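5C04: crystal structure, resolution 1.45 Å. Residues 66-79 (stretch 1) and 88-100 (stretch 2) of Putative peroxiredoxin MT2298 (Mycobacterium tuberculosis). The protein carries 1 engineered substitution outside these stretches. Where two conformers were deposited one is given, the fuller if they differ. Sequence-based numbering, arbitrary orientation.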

# COMPACT_ATOMS: atom_id res chain seq x y z
N ALA A 66 -0.83 -16.40 -19.77
CA ALA A 66 -0.37 -16.05 -18.43
C ALA A 66 -1.31 -14.98 -17.89
O ALA A 66 -1.93 -14.25 -18.67
CB ALA A 66 1.05 -15.52 -18.47
N ALA A 67 -1.44 -14.92 -16.57
CA ALA A 67 -2.27 -13.91 -15.93
C ALA A 67 -1.46 -13.16 -14.87
O ALA A 67 -0.79 -13.79 -14.06
CB ALA A 67 -3.49 -14.52 -15.31
N LEU A 68 -1.57 -11.84 -14.90
CA LEU A 68 -0.87 -10.97 -13.94
C LEU A 68 -1.86 -10.02 -13.33
O LEU A 68 -2.53 -9.27 -14.04
CB LEU A 68 0.21 -10.16 -14.66
CG LEU A 68 1.19 -10.95 -15.53
CD1 LEU A 68 2.05 -10.05 -16.39
CD2 LEU A 68 2.07 -11.82 -14.65
N ALA A 69 -1.92 -10.00 -12.00
CA ALA A 69 -2.76 -9.05 -11.30
C ALA A 69 -1.87 -7.84 -10.98
O ALA A 69 -0.69 -8.05 -10.68
CB ALA A 69 -3.35 -9.67 -10.05
N ILE A 70 -2.36 -6.63 -11.18
CA ILE A 70 -1.56 -5.42 -10.89
C ILE A 70 -2.34 -4.45 -10.03
O ILE A 70 -3.48 -4.10 -10.34
CB ILE A 70 -1.20 -4.70 -12.21
CG1 ILE A 70 -0.49 -5.68 -13.17
CG2 ILE A 70 -0.38 -3.43 -11.97
CD1 ILE A 70 -0.21 -5.15 -14.58
N SER A 71 -1.71 -3.97 -8.95
CA SER A 71 -2.35 -3.05 -8.03
C SER A 71 -1.27 -2.17 -7.42
O SER A 71 -0.09 -2.51 -7.51
CB SER A 71 -3.07 -3.84 -6.96
OG SER A 71 -3.99 -3.02 -6.26
N VAL A 72 -1.69 -1.08 -6.76
CA VAL A 72 -0.72 -0.15 -6.17
C VAL A 72 -0.06 -0.62 -4.87
O VAL A 72 0.82 0.08 -4.36
CB VAL A 72 -1.34 1.27 -5.99
CG1 VAL A 72 -1.73 1.88 -7.33
CG2 VAL A 72 -2.47 1.26 -4.98
N GLY A 73 -0.41 -1.80 -4.34
CA GLY A 73 0.22 -2.28 -3.12
C GLY A 73 1.64 -2.75 -3.32
O GLY A 73 1.97 -3.21 -4.41
N PRO A 74 2.47 -2.66 -2.29
CA PRO A 74 3.82 -3.17 -2.34
C PRO A 74 3.88 -4.68 -2.13
O PRO A 74 2.92 -5.29 -1.66
CB PRO A 74 4.51 -2.41 -1.22
CG PRO A 74 3.44 -2.23 -0.21
CD PRO A 74 2.15 -2.07 -0.98
N PRO A 75 5.04 -5.30 -2.42
CA PRO A 75 5.08 -6.76 -2.33
C PRO A 75 4.70 -7.37 -0.99
O PRO A 75 4.06 -8.39 -0.99
CB PRO A 75 6.51 -7.12 -2.76
CG PRO A 75 6.88 -6.00 -3.66
CD PRO A 75 6.24 -4.76 -3.05
N PRO A 76 5.08 -6.78 0.16
CA PRO A 76 4.70 -7.45 1.42
C PRO A 76 3.18 -7.55 1.61
O PRO A 76 2.70 -8.52 2.18
CB PRO A 76 5.33 -6.56 2.51
CG PRO A 76 6.50 -5.94 1.82
CD PRO A 76 6.04 -5.68 0.40
N THR A 77 2.43 -6.52 1.19
CA THR A 77 0.98 -6.61 1.22
C THR A 77 0.48 -7.77 0.38
O THR A 77 -0.38 -8.55 0.80
CB THR A 77 0.36 -5.29 0.73
OG1 THR A 77 0.68 -4.27 1.70
CG2 THR A 77 -1.14 -5.37 0.57
N HIS A 78 1.00 -7.83 -0.85
CA HIS A 78 0.57 -8.86 -1.78
C HIS A 78 1.00 -10.25 -1.37
O HIS A 78 0.26 -11.20 -1.60
CB HIS A 78 1.04 -8.50 -3.18
CG HIS A 78 0.34 -7.30 -3.74
ND1 HIS A 78 0.83 -6.60 -4.81
CD2 HIS A 78 -0.78 -6.65 -3.34
CE1 HIS A 78 0.02 -5.59 -5.08
NE2 HIS A 78 -0.96 -5.59 -4.20
N LYS A 79 2.15 -10.36 -0.71
CA LYS A 79 2.59 -11.66 -0.20
C LYS A 79 1.64 -12.23 0.84
O LYS A 79 1.22 -13.40 0.76
CB LYS A 79 4.02 -11.59 0.35
CG LYS A 79 4.55 -12.93 0.86
CD LYS A 79 4.52 -14.01 -0.21
CE LYS A 79 5.29 -15.25 0.20
NZ LYS A 79 5.14 -16.33 -0.81
N THR A 88 -1.54 -18.30 -6.31
CA THR A 88 -0.22 -18.72 -6.79
C THR A 88 0.25 -18.02 -8.05
O THR A 88 1.38 -18.23 -8.51
CB THR A 88 -0.18 -20.24 -7.05
OG1 THR A 88 -1.12 -20.57 -8.06
CG2 THR A 88 -0.50 -21.01 -5.78
N PHE A 89 -0.62 -17.21 -8.65
CA PHE A 89 -0.26 -16.40 -9.81
C PHE A 89 0.45 -15.12 -9.34
O PHE A 89 0.37 -14.78 -8.14
CB PHE A 89 -1.50 -16.09 -10.67
CG PHE A 89 -2.67 -15.51 -9.90
CD1 PHE A 89 -3.62 -16.34 -9.31
CD2 PHE A 89 -2.80 -14.13 -9.72
CE1 PHE A 89 -4.68 -15.81 -8.58
CE2 PHE A 89 -3.86 -13.61 -8.98
CZ PHE A 89 -4.81 -14.45 -8.43
N PRO A 90 1.09 -14.37 -10.26
CA PRO A 90 1.77 -13.14 -9.86
C PRO A 90 0.83 -11.98 -9.58
O PRO A 90 -0.05 -11.67 -10.39
CB PRO A 90 2.68 -12.80 -11.05
CG PRO A 90 2.76 -14.07 -11.84
CD PRO A 90 1.46 -14.76 -11.65
N LEU A 91 1.04 -11.35 -8.42
CA LEU A 91 0.45 -10.06 -8.06
C LEU A 91 1.59 -9.09 -8.14
O LEU A 91 2.60 -9.28 -7.43
CB LEU A 91 -0.09 -10.09 -6.65
CG LEU A 91 -1.44 -10.78 -6.44
CD1 LEU A 91 -1.39 -12.28 -6.55
CD2 LEU A 91 -1.99 -10.43 -5.07
N LEU A 92 1.45 -8.09 -9.01
CA LEU A 92 2.51 -7.12 -9.28
C LEU A 92 2.26 -5.80 -8.61
O LEU A 92 1.10 -5.37 -8.50
CB LEU A 92 2.67 -6.88 -10.76
CG LEU A 92 2.87 -8.12 -11.61
CD1 LEU A 92 3.21 -7.66 -13.02
CD2 LEU A 92 3.93 -9.06 -11.06
N SER A 93 3.35 -5.16 -8.17
CA SER A 93 3.27 -3.91 -7.39
C SER A 93 3.51 -2.66 -8.22
O SER A 93 4.66 -2.39 -8.61
CB SER A 93 4.30 -3.94 -6.26
OG SER A 93 3.94 -4.88 -5.29
N ASP A 94 2.45 -1.91 -8.48
CA ASP A 94 2.53 -0.62 -9.17
C ASP A 94 2.64 0.49 -8.09
O ASP A 94 1.85 1.42 -8.04
CB ASP A 94 1.28 -0.46 -10.08
CG ASP A 94 1.41 0.68 -11.09
OD1 ASP A 94 2.54 1.14 -11.40
OD2 ASP A 94 0.35 1.15 -11.57
N PHE A 95 3.67 0.35 -7.27
CA PHE A 95 3.74 0.99 -5.95
C PHE A 95 4.51 2.32 -5.90
O PHE A 95 4.05 3.29 -5.27
CB PHE A 95 4.39 0.02 -4.97
CG PHE A 95 4.75 0.63 -3.63
CD1 PHE A 95 3.76 0.85 -2.68
CD2 PHE A 95 6.06 0.92 -3.32
CE1 PHE A 95 4.06 1.41 -1.46
CE2 PHE A 95 6.38 1.48 -2.11
CZ PHE A 95 5.38 1.72 -1.19
N TRP A 96 5.67 2.35 -6.54
CA TRP A 96 6.51 3.55 -6.51
C TRP A 96 7.44 3.51 -7.71
O TRP A 96 8.35 2.68 -7.76
CB TRP A 96 7.30 3.60 -5.20
CG TRP A 96 8.01 4.90 -5.02
CD1 TRP A 96 9.37 5.12 -5.04
CD2 TRP A 96 7.41 6.16 -4.75
NE1 TRP A 96 9.64 6.44 -4.78
CE2 TRP A 96 8.45 7.11 -4.62
CE3 TRP A 96 6.10 6.58 -4.59
CZ2 TRP A 96 8.21 8.45 -4.33
CZ3 TRP A 96 5.86 7.91 -4.31
CH2 TRP A 96 6.90 8.83 -4.20
N PRO A 97 7.22 4.37 -8.71
CA PRO A 97 6.20 5.42 -8.72
C PRO A 97 4.76 4.92 -8.63
O PRO A 97 4.41 3.91 -9.25
CB PRO A 97 6.42 6.12 -10.07
CG PRO A 97 7.13 5.12 -10.90
CD PRO A 97 7.97 4.31 -9.98
N HIS A 98 3.94 5.64 -7.88
CA HIS A 98 2.60 5.20 -7.46
C HIS A 98 1.62 5.23 -8.66
O HIS A 98 1.26 6.29 -9.16
CB HIS A 98 2.12 6.11 -6.34
CG HIS A 98 0.81 5.73 -5.70
ND1 HIS A 98 0.63 5.68 -4.34
CD2 HIS A 98 -0.40 5.48 -6.25
CE1 HIS A 98 -0.63 5.40 -4.06
NE2 HIS A 98 -1.27 5.25 -5.21
N GLY A 99 1.17 4.05 -9.10
CA GLY A 99 0.23 3.99 -10.20
C GLY A 99 0.79 4.28 -11.59
O GLY A 99 0.00 4.52 -12.50
N ALA A 100 2.11 4.23 -11.78
CA ALA A 100 2.70 4.64 -13.09
C ALA A 100 2.25 3.73 -14.23
O ALA A 100 1.91 4.21 -15.31
CB ALA A 100 4.21 4.67 -13.01
O HOH W 1 1.40 2.81 -3.59
O HOH W 2 3.41 -7.57 -5.39

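The hydroxyl of Ser93 reaches beyond the end of the β-ladder and ties the second stretch to the loop and helix start that follow the strand of the first. Its side chain, with chi1 in the m well, lets OG donate a hydrogen bond to Gly73 O (2.7 Å) while accepting one from water 2, at 2.7 Å from Ser93 OG. The same water donates to Leu91 O and lies 2.8 Å from His78 ND1, so a single solvent molecule joins strand 91-93 to His78 in the first turn of the helix. Ser93 OG also approaches Pro75 N to 3.1 Å, but a proline nitrogen has no hydrogen to share, and this is packing only.

The backbone framework is a short parallel ladder in which Ala69, Ile70 and Ser71 pair with Leu91, Leu92 and Ser93. Four nearly linear hydrogen bonds alternate along it: Ala69 N to Pro90 O (3.0 Å), Leu92 N to Ala69 O (2.7 Å), Ser71 N to Leu92 O (3.2 Å) and Asp94 N to Ser71 O (2.8 Å). Proline fits at position 90 because its carbonyl is what the ladder uses there. Beyond the last rung the chains remain close through CA-H···O contacts, from Val72 CA to Asp94 O (3.5 Å) and from Phe95 CA to Val72 O (3.4 Å). Water 1 extends this junction by donating to both Val72 O and Phe95 O.

Side chains alternate between the two faces of the sheet. On the face of Ile70 and Leu92, Ile70 CG1 packs against Leu92 CB at 4.2 Å, and Leu92 CD1 lies 4.2 Å from Leu68 CB. Leu68 also extends CD2 to within 3.7 Å of Pro90 CG, an apolar contact just before strand 91-93. The other face carries Ala69, Leu91 and the two serines. The small Ala69 methyl accommodates larger neighbours, with its CB 4.2 Å from Leu91 CG and 4.1 Å from Phe89 CE2, at the edge of the aromatic ring. His78 points toward the second stretch and brings its CB to 4.0 Å from Leu91 CB, while its ring edge meets Leu92 O, 3.6 Å from His78 CE1.

Pro74, the N-cap residue of the helix, lays its CB over one face of the Phe95 ring, 3.8 Å from the ring centroid and 17° off the normal, in a CH-π contact. Its rigid ring presents a compact aliphatic surface to the aromatic face. Gly73, just before it, has no side chain; a CB there would come within 2.8 Å of His78 NE2. Nearby, Val72 is buried, and its CG1 lies 4.0 Å from both His98 CD2 and Gly99 N. Gly99 suits its positive phi of 74° within the type II turn from Pro97 to Ala100, and Gly99 N donates to Asp94 O at 2.9 Å. Together the stretches bury 852 Å², counting both sides.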